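Local coordinates for protein SalCYP truncation (Salinispora tropica, PDB 7ABB) that belongs to the cytochrome P450 family and holds heme c in a largely helical fold, at residues 272-275 and 276-279; 248-251 and 252-256; 258-261 and 262-266; 130-133 and 134-138; 317-320 and 321-324. All blocks are in the same frame, centred on the assembly; numbering follows the deposited sequence.

Interaction 1. Residues 272-275 and 276-279; sequences VEEF and LRVN
Arg277 reaches back along its own helix to Glu274, one turn earlier, and the two buried side chains run alongside each other. Arg277 CB packs on the Glu274 carbonyl oxygen, 3.4 Å from Glu274 O. Beyond it the chain stays extended until it bends at chi3 (69°), where CD passes OE1 of Glu274 at 3.8 Å and the guanidinium swings round to present one edge. NE then meets Glu274 OE1 at 2.9 Å along an almost straight N-H (176°), while NH2 binds Glu274 OE2 at 3.0 Å. Both oxygens lie near the guanidinium plane, yet the nitrogens meet the carboxylate from above its plane, because the two flat groups are turned 47° apart. This side-on grip fixes the rotation of the guanidinium. At the far end Arg277 NH1 donates to the backbone oxygens of Asn311 and Pro320, and Glu274 OE2 is bound further by Arg327 and the backbone N of Asp324. On another side of the helix Leu276 CD1 lies 4.0 Å from Val272 CG1, and the leucine touches heme c. A buried Glu and Arg paired three residues apart in this way form the ExxR signature of helix K in cytochromes P450.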
loop_
_atom_site.group_PDB
_atom_site.type_symbol
_atom_site.label_atom_id
_atom_site.label_comp_id
_atom_site.label_asym_id
_atom_site.label_seq_id
_atom_site.Cartn_x
_atom_site.Cartn_y
_atom_site.Cartn_z
ATOM N N VAL A 272 -10.960 1.971 9.922
ATOM C CA VAL A 272 -9.996 1.565 8.906
ATOM C C VAL A 272 -9.488 2.786 8.133
ATOM O O VAL A 272 -8.279 2.919 7.893
ATOM C CB VAL A 272 -10.604 0.502 7.965
ATOM C CG1 VAL A 272 -9.700 0.303 6.761
ATOM C CG2 VAL A 272 -10.785 -0.799 8.735
ATOM N N GLU A 273 -10.389 3.696 7.754
ATOM C CA GLU A 273 -9.963 4.887 7.019
ATOM C C GLU A 273 -9.077 5.772 7.879
ATOM O O GLU A 273 -8.139 6.397 7.377
ATOM C CB GLU A 273 -11.167 5.674 6.536
ATOM C CG GLU A 273 -12.088 4.900 5.642
ATOM C CD GLU A 273 -11.412 4.383 4.383
ATOM O OE1 GLU A 273 -11.665 3.223 4.006
ATOM O OE2 GLU A 273 -10.650 5.155 3.759
ATOM N N GLU A 274 -9.364 5.859 9.178
ATOM C CA GLU A 274 -8.531 6.696 10.023
ATOM C C GLU A 274 -7.141 6.091 10.192
ATOM O O GLU A 274 -6.145 6.828 10.204
ATOM C CB GLU A 274 -9.217 6.922 11.366
ATOM C CG GLU A 274 -8.407 7.707 12.406
ATOM C CD GLU A 274 -8.197 9.175 12.068
ATOM O OE1 GLU A 274 -8.300 9.569 10.868
ATOM O OE2 GLU A 274 -7.939 9.991 13.001
ATOM N N PHE A 275 -7.041 4.765 10.290
ATOM C CA PHE A 275 -5.724 4.139 10.351
ATOM C C PHE A 275 -4.985 4.270 9.026
ATOM O O PHE A 275 -3.770 4.503 9.017
ATOM C CB PHE A 275 -5.836 2.675 10.768
ATOM C CG PHE A 275 -6.006 2.476 12.247
ATOM C CD1 PHE A 275 -5.099 3.002 13.133
ATOM C CD2 PHE A 275 -7.049 1.713 12.730
ATOM C CE1 PHE A 275 -5.257 2.794 14.510
ATOM C CE2 PHE A 275 -7.196 1.482 14.088
ATOM C CZ PHE A 275 -6.306 2.011 14.955
ATOM N N LEU A 276 -5.698 4.159 7.898
ATOM C CA LEU A 276 -5.040 4.400 6.615
ATOM C C LEU A 276 -4.424 5.796 6.564
ATOM O O LEU A 276 -3.282 5.984 6.102
ATOM C CB LEU A 276 -6.031 4.189 5.468
ATOM C CG LEU A 276 -6.401 2.738 5.159
ATOM C CD1 LEU A 276 -7.647 2.676 4.274
ATOM C CD2 LEU A 276 -5.204 2.068 4.499
ATOM N N ARG A 277 -5.169 6.805 7.030
ATOM C CA ARG A 277 -4.625 8.158 7.117
ATOM C C ARG A 277 -3.386 8.190 7.999
ATOM O O ARG A 277 -2.324 8.660 7.585
ATOM C CB ARG A 277 -5.686 9.108 7.665
ATOM C CG ARG A 277 -5.192 10.541 7.739
ATOM C CD ARG A 277 -6.115 11.516 8.488
ATOM N NE ARG A 277 -6.172 11.263 9.940
ATOM C CZ ARG A 277 -5.282 11.721 10.813
ATOM N NH1 ARG A 277 -4.249 12.433 10.405
ATOM N NH2 ARG A 277 -5.418 11.430 12.117
ATOM N N VAL A 278 -3.517 7.699 9.238
ATOM C CA VAL A 278 -2.493 7.902 10.256
ATOM C C VAL A 278 -1.207 7.155 9.914
ATOM O O VAL A 278 -0.101 7.619 10.220
ATOM C CB VAL A 278 -3.075 7.452 11.611
ATOM C CG1 VAL A 278 -1.980 7.065 12.612
ATOM C CG2 VAL A 278 -3.982 8.550 12.128
ATOM N N ASN A 279 -1.330 5.969 9.303
ATOM C CA ASN A 279 -0.183 5.101 9.066
ATOM C C ASN A 279 0.371 5.222 7.634
ATOM O O ASN A 279 1.199 4.386 7.226
ATOM C CB ASN A 279 -0.570 3.671 9.421
ATOM C CG ASN A 279 -0.792 3.535 10.888
ATOM O OD1 ASN A 279 -0.001 4.075 11.662
ATOM N ND2 ASN A 279 -1.853 2.835 11.304
#

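Interaction 2. Residues 248-251 and 252-256; sequences IQHL and AHHPG
Ile248 starts the last regular turn of helix 238-253 by accepting the backbone N-H of Ala252, with O and N 2.9 Å apart. The Ala252 methyl sits close by, its CB 3.3 Å from Ile248 O. Next comes Gln249, whose backbone oxygen has His253 CB packed against it at 3.5 Å; its extended side chain leads off to bind the carbonyl of Pro376 through NE2. His250 carries most of the contact. His250 O is gripped by two donors from opposite faces of its plane: His253 N at 3.0 Å, which tightens the chain to a three-residue step, and His254 ND1 at 3.1 Å. This is where helix 238-253, the C-terminal part of the long central helix of the P450 fold, runs out; His254 is the N-cap residue of helix 255-263. With CG anti to the backbone N (chi1 175°), the His250 ring lies beside its own carbonyl, and the His254 ring forms an offset stack on it, centroids 3.9 Å apart and planes at 18°. His254 ND1 thus stands over the middle of the His250 ring while pointing its N-H at the carbonyl. His250 NE2 bonds to OD2 of Asp257 in the following helix. Leu251, last of the four, offers its oxygen to His254 N in a weak bond of 3.3 Å, and the same oxygen receives NH1 of Arg258.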
loop_
_atom_site.group_PDB
_atom_site.type_symbol
_atom_site.label_atom_id
_atom_site.label_comp_id
_atom_site.label_asym_id
_atom_site.label_seq_id
_atom_site.Cartn_x
_atom_site.Cartn_y
_atom_site.Cartn_z
ATOM N N ILE A 248 -3.230 -2.703 14.189
ATOM C CA ILE A 248 -3.380 -3.608 15.333
ATOM C C ILE A 248 -2.398 -3.243 16.429
ATOM O O ILE A 248 -2.709 -3.392 17.613
ATOM C CB ILE A 248 -3.232 -5.085 14.912
ATOM C CG1 ILE A 248 -3.882 -5.969 15.974
ATOM C CG2 ILE A 248 -1.803 -5.474 14.702
ATOM C CD1 ILE A 248 -5.402 -5.980 15.833
ATOM N N GLN A 249 -1.204 -2.761 16.079
ATOM C CA GLN A 249 -0.268 -2.355 17.121
ATOM C C GLN A 249 -0.838 -1.212 17.956
ATOM O O GLN A 249 -0.701 -1.201 19.193
ATOM C CB GLN A 249 1.073 -1.964 16.508
ATOM C CG GLN A 249 2.061 -1.537 17.579
ATOM C CD GLN A 249 3.435 -1.232 17.074
ATOM O OE1 GLN A 249 4.388 -1.943 17.370
ATOM N NE2 GLN A 249 3.564 -0.122 16.374
ATOM N N HIS A 250 -1.467 -0.232 17.306
ATOM C CA HIS A 250 -2.124 0.837 18.038
ATOM C C HIS A 250 -3.222 0.304 18.952
ATOM O O HIS A 250 -3.281 0.664 20.138
ATOM C CB HIS A 250 -2.706 1.857 17.055
ATOM C CG HIS A 250 -3.497 2.928 17.731
ATOM N ND1 HIS A 250 -2.980 4.179 17.986
ATOM C CD2 HIS A 250 -4.773 2.943 18.182
ATOM C CE1 HIS A 250 -3.896 4.911 18.594
ATOM N NE2 HIS A 250 -4.994 4.192 18.722
ATOM N N LEU A 251 -4.125 -0.533 18.419
ATOM C CA LEU A 251 -5.190 -1.080 19.255
ATOM C C LEU A 251 -4.616 -1.850 20.440
ATOM O O LEU A 251 -5.158 -1.795 21.552
ATOM C CB LEU A 251 -6.106 -1.968 18.419
ATOM C CG LEU A 251 -6.855 -1.274 17.270
ATOM C CD1 LEU A 251 -7.628 -2.301 16.436
ATOM C CD2 LEU A 251 -7.817 -0.219 17.762
ATOM N N ALA A 252 -3.517 -2.576 20.226
ATOM C CA ALA A 252 -2.904 -3.348 21.307
ATOM C C ALA A 252 -2.307 -2.478 22.399
ATOM O O ALA A 252 -2.063 -2.977 23.494
ATOM C CB ALA A 252 -1.840 -4.268 20.709
ATOM N N HIS A 253 -2.096 -1.199 22.137
ATOM C CA HIS A 253 -1.480 -0.246 23.050
ATOM C C HIS A 253 -2.494 0.717 23.641
ATOM O O HIS A 253 -2.173 1.410 24.618
ATOM C CB HIS A 253 -0.401 0.538 22.258
ATOM C CG HIS A 253 0.377 1.533 23.052
ATOM N ND1 HIS A 253 0.961 1.240 24.268
ATOM C CD2 HIS A 253 0.701 2.814 22.774
ATOM C CE1 HIS A 253 1.590 2.310 24.719
ATOM N NE2 HIS A 253 1.448 3.280 23.832
ATOM N N HIS A 254 -3.695 0.789 23.073
ATOM C CA HIS A 254 -4.706 1.798 23.390
ATOM C C HIS A 254 -6.015 1.093 23.707
ATOM O O HIS A 254 -6.851 0.873 22.815
ATOM C CB HIS A 254 -4.897 2.778 22.238
ATOM C CG HIS A 254 -3.771 3.743 22.079
ATOM N ND1 HIS A 254 -2.728 3.555 21.195
ATOM C CD2 HIS A 254 -3.533 4.924 22.698
ATOM C CE1 HIS A 254 -1.894 4.580 21.285
ATOM N NE2 HIS A 254 -2.362 5.422 22.186
ATOM N N PRO A 255 -6.221 0.697 24.962
ATOM C CA PRO A 255 -7.416 -0.104 25.282
ATOM C C PRO A 255 -8.719 0.594 24.934
ATOM O O PRO A 255 -9.695 -0.060 24.555
ATOM C CB PRO A 255 -7.284 -0.330 26.796
ATOM C CG PRO A 255 -5.837 -0.198 27.081
ATOM C CD PRO A 255 -5.287 0.794 26.095
ATOM N N GLY A 256 -8.773 1.921 25.076
ATOM C CA GLY A 256 -9.984 2.643 24.710
ATOM C C GLY A 256 -10.379 2.448 23.253
ATOM O O GLY A 256 -11.555 2.233 22.941
#

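Interaction 3. Residues 258-261 and 262-266; sequences RHRF and LRDPE
Leu262 N closes a regular helical turn on Arg258 O at 2.8 Å, and its CB lies against the same oxygen. Its side chain touches Pro364 and His360 of helix 345-362. Arg263, the last helical residue, bonds through its backbone N to His259 O at 2.9 Å and then sends its side chain back over the turn. CG stands anti to the carbonyl carbon (chi1 -59°), and the chain is extended from there to NE, which carries the guanidinium onto one face of the His259 imidazole. The two planes are 14° apart with centres 3.9 Å apart; NH1 stands above the middle of the ring and Arg263 CZ lies 3.5 Å from His259 CG. Asp264 leaves the helical conformation, although its N still bonds to Arg260 O at 3.0 Å through a bent N-H. Its carboxylate lies alongside the Arg260 guanidinium and nearly coplanar with it, 12° apart. Asp264 OD2 alone does the gripping: its anti lone pair takes NE of Arg260 at 2.8 Å, and NH2 of Arg260 adds a weak bond at 3.3 Å. NH2 also serves Asp326, so Arg260 joins the end of helix 255-263 to a neighbouring loop. A carboxylate at the C-terminal end of a helix faces the negative end of the helix dipole; the arginine probably offsets that cost. The cation resting flat on His259 would likewise tend to keep that imidazole neutral.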
loop_
_atom_site.group_PDB
_atom_site.type_symbol
_atom_site.label_atom_id
_atom_site.label_comp_id
_atom_site.label_asym_id
_atom_site.label_seq_id
_atom_site.Cartn_x
_atom_site.Cartn_y
_atom_site.Cartn_z
ATOM N N ARG A 258 -9.226 -0.026 21.250
ATOM C CA ARG A 258 -9.520 -1.446 21.093
ATOM C C ARG A 258 -10.951 -1.753 21.522
ATOM O O ARG A 258 -11.697 -2.434 20.800
ATOM C CB ARG A 258 -8.509 -2.262 21.897
ATOM C CG ARG A 258 -8.689 -3.750 21.749
ATOM C CD ARG A 258 -7.516 -4.519 22.395
ATOM N NE ARG A 258 -7.471 -4.507 23.863
ATOM C CZ ARG A 258 -6.613 -3.829 24.619
ATOM N NH1 ARG A 258 -5.715 -2.978 24.102
ATOM N NH2 ARG A 258 -6.697 -3.987 25.942
ATOM N N HIS A 259 -11.345 -1.273 22.703
ATOM C CA HIS A 259 -12.705 -1.500 23.181
ATOM C C HIS A 259 -13.726 -0.903 22.225
ATOM O O HIS A 259 -14.790 -1.482 22.005
ATOM C CB HIS A 259 -12.903 -0.893 24.571
ATOM C CG HIS A 259 -12.088 -1.521 25.657
ATOM N ND1 HIS A 259 -11.567 -2.795 25.579
ATOM C CD2 HIS A 259 -11.732 -1.044 26.874
ATOM C CE1 HIS A 259 -10.913 -3.068 26.695
ATOM N NE2 HIS A 259 -10.993 -2.020 27.493
ATOM N N ARG A 260 -13.444 0.278 21.678
ATOM C CA ARG A 260 -14.384 0.876 20.740
ATOM C C ARG A 260 -14.531 0.007 19.500
ATOM O O ARG A 260 -15.646 -0.250 19.043
ATOM C CB ARG A 260 -13.931 2.282 20.356
ATOM C CG ARG A 260 -14.837 2.981 19.353
ATOM C CD ARG A 260 -16.169 3.401 19.940
ATOM N NE ARG A 260 -17.016 4.024 18.933
ATOM C CZ ARG A 260 -16.879 5.285 18.523
ATOM N NH1 ARG A 260 -15.930 6.050 19.040
ATOM N NH2 ARG A 260 -17.691 5.782 17.599
ATOM N N PHE A 261 -13.409 -0.452 18.940
ATOM C CA PHE A 261 -13.464 -1.285 17.743
ATOM C C PHE A 261 -14.186 -2.589 18.034
ATOM O O PHE A 261 -14.987 -3.064 17.224
ATOM C CB PHE A 261 -12.050 -1.571 17.219
ATOM C CG PHE A 261 -12.014 -2.132 15.827
ATOM C CD1 PHE A 261 -12.126 -3.486 15.605
ATOM C CD2 PHE A 261 -11.860 -1.294 14.738
ATOM C CE1 PHE A 261 -12.091 -4.010 14.304
ATOM C CE2 PHE A 261 -11.823 -1.807 13.444
ATOM C CZ PHE A 261 -11.940 -3.166 13.234
ATOM N N LEU A 262 -13.947 -3.144 19.215
ATOM C CA LEU A 262 -14.547 -4.414 19.591
ATOM C C LEU A 262 -16.057 -4.281 19.758
ATOM O O LEU A 262 -16.827 -5.104 19.245
ATOM C CB LEU A 262 -13.902 -4.901 20.899
ATOM C CG LEU A 262 -14.443 -6.168 21.517
ATOM C CD1 LEU A 262 -14.223 -7.326 20.550
ATOM C CD2 LEU A 262 -13.766 -6.405 22.875
ATOM N N ARG A 263 -16.495 -3.265 20.493
ATOM C CA ARG A 263 -17.864 -3.175 20.973
ATOM C C ARG A 263 -18.783 -2.367 20.070
ATOM O O ARG A 263 -19.999 -2.393 20.288
ATOM C CB ARG A 263 -17.878 -2.560 22.378
ATOM C CG ARG A 263 -17.078 -3.360 23.403
ATOM C CD ARG A 263 -16.794 -2.542 24.666
ATOM N NE ARG A 263 -15.895 -3.240 25.588
ATOM C CZ ARG A 263 -15.289 -2.669 26.625
ATOM N NH1 ARG A 263 -14.488 -3.389 27.398
ATOM N NH2 ARG A 263 -15.475 -1.381 26.891
ATOM N N ASP A 264 -18.248 -1.652 19.079
ATOM C CA ASP A 264 -19.035 -0.776 18.203
ATOM C C ASP A 264 -18.741 -1.124 16.746
ATOM O O ASP A 264 -18.034 -0.395 16.038
ATOM C CB ASP A 264 -18.734 0.698 18.504
ATOM C CG ASP A 264 -19.591 1.670 17.687
ATOM O OD1 ASP A 264 -20.514 1.217 16.980
ATOM O OD2 ASP A 264 -19.334 2.900 17.754
ATOM N N PRO A 265 -19.286 -2.238 16.255
ATOM C CA PRO A 265 -18.975 -2.658 14.877
ATOM C C PRO A 265 -19.254 -1.599 13.832
ATOM O O PRO A 265 -18.567 -1.555 12.806
ATOM C CB PRO A 265 -19.880 -3.881 14.671
ATOM C CG PRO A 265 -20.127 -4.399 16.026
ATOM C CD PRO A 265 -20.144 -3.212 16.952
ATOM N N GLU A 266 -20.260 -0.758 14.049
ATOM C CA GLU A 266 -20.622 0.243 13.058
ATOM C C GLU A 266 -19.487 1.229 12.788
ATOM O O GLU A 266 -19.441 1.819 11.700
ATOM C CB GLU A 266 -21.874 0.987 13.528
ATOM C CG GLU A 266 -22.328 2.127 12.632
ATOM C CD GLU A 266 -23.548 2.845 13.188
ATOM O OE1 GLU A 266 -23.658 4.075 12.996
ATOM O OE2 GLU A 266 -24.393 2.175 13.822
#

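Interaction 4. Residues 130-133 and 134-138; sequences FSDE and FARPY
Phe130 O is shared by Phe134 N at 3.1 Å and Ala135 N at 2.8 Å, and Ser131 O accepts from Arg136 N, so helix 130-147 opens with a wide pi-type turn. Within this widened turn the Ala135 methyl meets the Phe130 ring obliquely, Ala135 CB 3.7 Å from Phe130 CE2. With CG anti to the backbone N in both phenylalanines, the rings of Phe130 and Phe134 point the same way but are turned 75° against each other. The edge of Phe134 approaches the face of Phe130 in an offset T-shaped pair, Phe134 CD2 lying 3.6 Å from Phe130 CE1. On the polar side Arg136 bends at chi3 (-61°) and brings NH1 to Asp132 OD1, a salt bridge of 2.9 Å met on the anti side with the donor tilted out of the carboxylate plane. A water bridges the same NH1 to Asp132 O, which has no N-H to take at Pro137; there the helix is kinked, with the proline CD 3.6 Å from Asp132 O. The turn follows directly on strand 127-129. Helix 108-120 covers Phe134 and Pro137, helix 154-165 lies against Arg136, and helix 238-253 packs on Phe130, Ser131 and Ala135.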
loop_
_atom_site.group_PDB
_atom_site.type_symbol
_atom_site.label_atom_id
_atom_site.label_comp_id
_atom_site.label_asym_id
_atom_site.label_seq_id
_atom_site.Cartn_x
_atom_site.Cartn_y
_atom_site.Cartn_z
ATOM N N PHE A 130 2.955 -11.035 14.366
ATOM C CA PHE A 130 1.738 -10.730 13.621
ATOM C C PHE A 130 1.976 -10.734 12.113
ATOM O O PHE A 130 1.210 -11.342 11.354
ATOM C CB PHE A 130 1.190 -9.382 14.078
ATOM C CG PHE A 130 -0.037 -8.938 13.348
ATOM C CD1 PHE A 130 -1.297 -9.313 13.773
ATOM C CD2 PHE A 130 0.064 -8.138 12.211
ATOM C CE1 PHE A 130 -2.436 -8.911 13.091
ATOM C CE2 PHE A 130 -1.071 -7.706 11.554
ATOM C CZ PHE A 130 -2.321 -8.091 11.985
ATOM N N SER A 131 3.002 -10.025 11.647
ATOM C CA SER A 131 3.146 -9.902 10.200
ATOM C C SER A 131 3.817 -11.124 9.579
ATOM O O SER A 131 3.433 -11.545 8.482
ATOM C CB SER A 131 3.915 -8.631 9.850
ATOM O OG SER A 131 3.127 -7.504 10.198
ATOM N N ASP A 132 4.816 -11.703 10.248
ATOM C CA ASP A 132 5.531 -12.848 9.685
ATOM C C ASP A 132 4.641 -14.081 9.610
ATOM O O ASP A 132 4.648 -14.800 8.600
ATOM C CB ASP A 132 6.769 -13.174 10.519
ATOM C CG ASP A 132 7.866 -12.137 10.396
ATOM O OD1 ASP A 132 7.776 -11.260 9.508
ATOM O OD2 ASP A 132 8.822 -12.213 11.195
ATOM N N GLU A 133 3.900 -14.374 10.680
ATOM C CA GLU A 133 3.142 -15.619 10.763
ATOM C C GLU A 133 1.726 -15.484 10.230
ATOM O O GLU A 133 1.178 -16.467 9.717
ATOM C CB GLU A 133 3.089 -16.111 12.216
ATOM C CG GLU A 133 4.433 -16.354 12.805
ATOM C CD GLU A 133 4.319 -17.026 14.150
ATOM O OE1 GLU A 133 4.479 -16.336 15.182
ATOM O OE2 GLU A 133 4.015 -18.250 14.165
ATOM N N PHE A 134 1.131 -14.293 10.299
ATOM C CA PHE A 134 -0.273 -14.095 9.941
ATOM C C PHE A 134 -0.418 -13.163 8.745
ATOM O O PHE A 134 -0.827 -13.617 7.674
ATOM C CB PHE A 134 -1.085 -13.576 11.134
ATOM C CG PHE A 134 -2.457 -13.116 10.749
ATOM C CD1 PHE A 134 -3.288 -13.955 10.050
ATOM C CD2 PHE A 134 -2.899 -11.838 11.014
ATOM C CE1 PHE A 134 -4.533 -13.549 9.631
ATOM C CE2 PHE A 134 -4.151 -11.417 10.600
ATOM C CZ PHE A 134 -4.968 -12.261 9.906
ATOM N N ALA A 135 -0.109 -11.882 8.886
ATOM C CA ALA A 135 -0.596 -10.913 7.911
ATOM C C ALA A 135 0.036 -11.124 6.542
ATOM O O ALA A 135 -0.661 -11.023 5.528
ATOM C CB ALA A 135 -0.362 -9.483 8.394
ATOM N N ARG A 136 1.347 -11.400 6.477
ATOM C CA ARG A 136 1.965 -11.516 5.153
ATOM C C ARG A 136 1.435 -12.710 4.369
ATOM O O ARG A 136 1.046 -12.529 3.203
ATOM C CB ARG A 136 3.488 -11.545 5.278
ATOM C CG ARG A 136 4.203 -11.364 3.944
ATOM C CD ARG A 136 5.694 -11.224 4.126
ATOM N NE ARG A 136 5.993 -10.038 4.934
ATOM C CZ ARG A 136 6.532 -10.047 6.149
ATOM N NH1 ARG A 136 6.880 -11.181 6.753
ATOM N NH2 ARG A 136 6.725 -8.890 6.764
ATOM N N PRO A 137 1.401 -13.936 4.902
ATOM C CA PRO A 137 0.807 -15.024 4.118
ATOM C C PRO A 137 -0.672 -14.803 3.833
ATOM O O PRO A 137 -1.152 -15.184 2.755
ATOM C CB PRO A 137 1.072 -16.269 4.979
ATOM C CG PRO A 137 1.452 -15.807 6.259
ATOM C CD PRO A 137 1.985 -14.422 6.156
ATOM N N TYR A 138 -1.396 -14.177 4.757
ATOM C CA TYR A 138 -2.800 -13.831 4.533
ATOM C C TYR A 138 -2.955 -12.925 3.320
ATOM O O TYR A 138 -3.709 -13.229 2.388
ATOM C CB TYR A 138 -3.333 -13.134 5.787
ATOM C CG TYR A 138 -4.635 -12.406 5.665
ATOM C CD1 TYR A 138 -5.838 -13.086 5.547
ATOM C CD2 TYR A 138 -4.672 -11.018 5.672
ATOM C CE1 TYR A 138 -7.034 -12.404 5.458
ATOM C CE2 TYR A 138 -5.851 -10.345 5.598
ATOM C CZ TYR A 138 -7.023 -11.015 5.523
ATOM O OH TYR A 138 -8.187 -10.309 5.452
HETATM O O HOH W 1 6.115 -14.053 6.334
#

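Interaction 5. Residues 317-320 and 321-324; sequences FPEP and ERVD
Glu319 and Arg322 meet twice, once through the backbone and once through their side chains. The backbone part is a hydrogen bond from Arg322 N to Glu319 O, 3.0 Å long and fairly straight at the hydrogen (161°), although the donor stands above the carbonyl plane. It closes a type I beta turn running from Glu319 to Arg322, with Pro320 and Glu321 at its corners. The proline suits its corner, since its ring holds phi at -65°, close to what this turn requires. At the first position of the turn Glu319 has the left-handed backbone conformation. The four residues Pro320 to Val323 read PERV, which resembles the PERF-type sequence found between helix K and the heme-binding loop in P450s, but here it is Arg327, not Arg322, that makes the salt bridge to Glu274. Arg327 holds the turn by its backbone: its NH2 binds the oxygens of both Glu319 and Arg322, and its NH1 that of Pro318. The electrostatic part is looser. Glu319 and Arg322, both stretched out and running side by side at the surface, form a long salt bridge of 3.8 Å between Glu319 OE1 and Arg322 NH1, with the carboxylate and guanidinium planes 69° apart. Packing is sparse: Glu319 OE1 rests 3.5 Å from the methylene CD of Arg322, and Arg322 CB lies 3.4 Å from Glu319 O. Both residues also touch a neighbouring molecule in the crystal.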
loop_
_atom_site.group_PDB
_atom_site.type_symbol
_atom_site.label_atom_id
_atom_site.label_comp_id
_atom_site.label_asym_id
_atom_site.label_seq_id
_atom_site.Cartn_x
_atom_site.Cartn_y
_atom_site.Cartn_z
ATOM N N PHE A 317 -6.671 18.376 8.571
ATOM C CA PHE A 317 -6.907 17.344 9.578
ATOM C C PHE A 317 -6.511 17.880 10.948
ATOM O O PHE A 317 -5.369 17.690 11.400
ATOM C CB PHE A 317 -6.129 16.068 9.259
ATOM C CG PHE A 317 -6.331 15.540 7.875
ATOM C CD1 PHE A 317 -7.337 14.629 7.609
ATOM C CD2 PHE A 317 -5.482 15.908 6.856
ATOM C CE1 PHE A 317 -7.522 14.116 6.352
ATOM C CE2 PHE A 317 -5.660 15.396 5.577
ATOM C CZ PHE A 317 -6.676 14.480 5.338
ATOM N N PRO A 318 -7.401 18.594 11.618
ATOM C CA PRO A 318 -7.053 19.149 12.933
ATOM C C PRO A 318 -6.664 18.052 13.915
ATOM O O PRO A 318 -7.212 16.947 13.900
ATOM C CB PRO A 318 -8.331 19.871 13.359
ATOM C CG PRO A 318 -9.119 20.067 12.112
ATOM C CD PRO A 318 -8.793 18.888 11.243
ATOM N N GLU A 319 -5.712 18.369 14.786
ATOM C CA GLU A 319 -5.093 17.388 15.675
ATOM C C GLU A 319 -4.649 16.165 14.868
ATOM O O GLU A 319 -5.109 15.047 15.120
ATOM C CB GLU A 319 -6.022 16.970 16.808
ATOM C CG GLU A 319 -6.537 18.114 17.578
ATOM C CD GLU A 319 -7.385 17.670 18.740
ATOM O OE1 GLU A 319 -7.268 16.496 19.183
ATOM O OE2 GLU A 319 -8.184 18.513 19.182
ATOM N N PRO A 320 -3.785 16.351 13.858
ATOM C CA PRO A 320 -3.522 15.261 12.916
ATOM C C PRO A 320 -2.855 14.054 13.532
ATOM O O PRO A 320 -3.000 12.957 12.975
ATOM C CB PRO A 320 -2.623 15.912 11.860
ATOM C CG PRO A 320 -1.991 17.027 12.574
ATOM C CD PRO A 320 -3.004 17.560 13.527
ATOM N N GLU A 321 -2.126 14.186 14.639
ATOM C CA GLU A 321 -1.473 13.019 15.204
ATOM C C GLU A 321 -2.435 12.136 15.975
ATOM O O GLU A 321 -2.063 11.015 16.332
ATOM C CB GLU A 321 -0.309 13.448 16.099
ATOM C CG GLU A 321 0.872 13.963 15.288
ATOM C CD GLU A 321 2.192 13.866 16.028
ATOM O OE1 GLU A 321 2.197 14.046 17.267
ATOM O OE2 GLU A 321 3.223 13.600 15.369
ATOM N N ARG A 322 -3.658 12.601 16.215
ATOM C CA ARG A 322 -4.616 11.862 17.037
ATOM C C ARG A 322 -5.367 10.869 16.178
ATOM O O ARG A 322 -5.913 11.227 15.132
ATOM C CB ARG A 322 -5.636 12.795 17.669
ATOM C CG ARG A 322 -6.643 12.078 18.549
ATOM C CD ARG A 322 -7.502 13.045 19.348
ATOM N NE ARG A 322 -7.912 12.441 20.612
ATOM C CZ ARG A 322 -7.555 12.865 21.823
ATOM N NH1 ARG A 322 -6.783 13.943 21.991
ATOM N NH2 ARG A 322 -7.996 12.210 22.886
ATOM N N VAL A 323 -5.424 9.622 16.635
ATOM C CA VAL A 323 -6.307 8.641 16.022
ATOM C C VAL A 323 -7.708 8.919 16.555
ATOM O O VAL A 323 -7.957 8.804 17.761
ATOM C CB VAL A 323 -5.862 7.206 16.347
ATOM C CG1 VAL A 323 -6.906 6.196 15.875
ATOM C CG2 VAL A 323 -4.524 6.925 15.685
ATOM N N ASP A 324 -8.616 9.325 15.667
ATOM C CA ASP A 324 -9.970 9.692 16.079
ATOM C C ASP A 324 -10.934 8.990 15.131
ATOM O O ASP A 324 -11.124 9.432 13.997
ATOM C CB ASP A 324 -10.159 11.211 16.062
ATOM C CG ASP A 324 -11.524 11.617 16.533
ATOM O OD1 ASP A 324 -12.340 10.720 16.846
ATOM O OD2 ASP A 324 -11.777 12.849 16.641
#

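How the interactions relate
Along the chain the order is interaction 4, 2, 3, 1 and 5. Interactions 2, 3 and 1 follow helices 238-253, 255-263 and 268-278 in turn; interactions 2 and 3, about 12 Å apart between centres, share helix 255-263. Interaction 2 also packs on interaction 1 through Phe275 against His250, on interaction 4 through Ile248 against Phe130, and on interaction 5 through His250 against Val323. Interactions 1 and 5, centres about 10 Å apart, are tied by polar bonds, so the surface turn is anchored to the buried helix that touches heme c. Interaction 4 lies farthest from interaction 5, about 28 Å between centres.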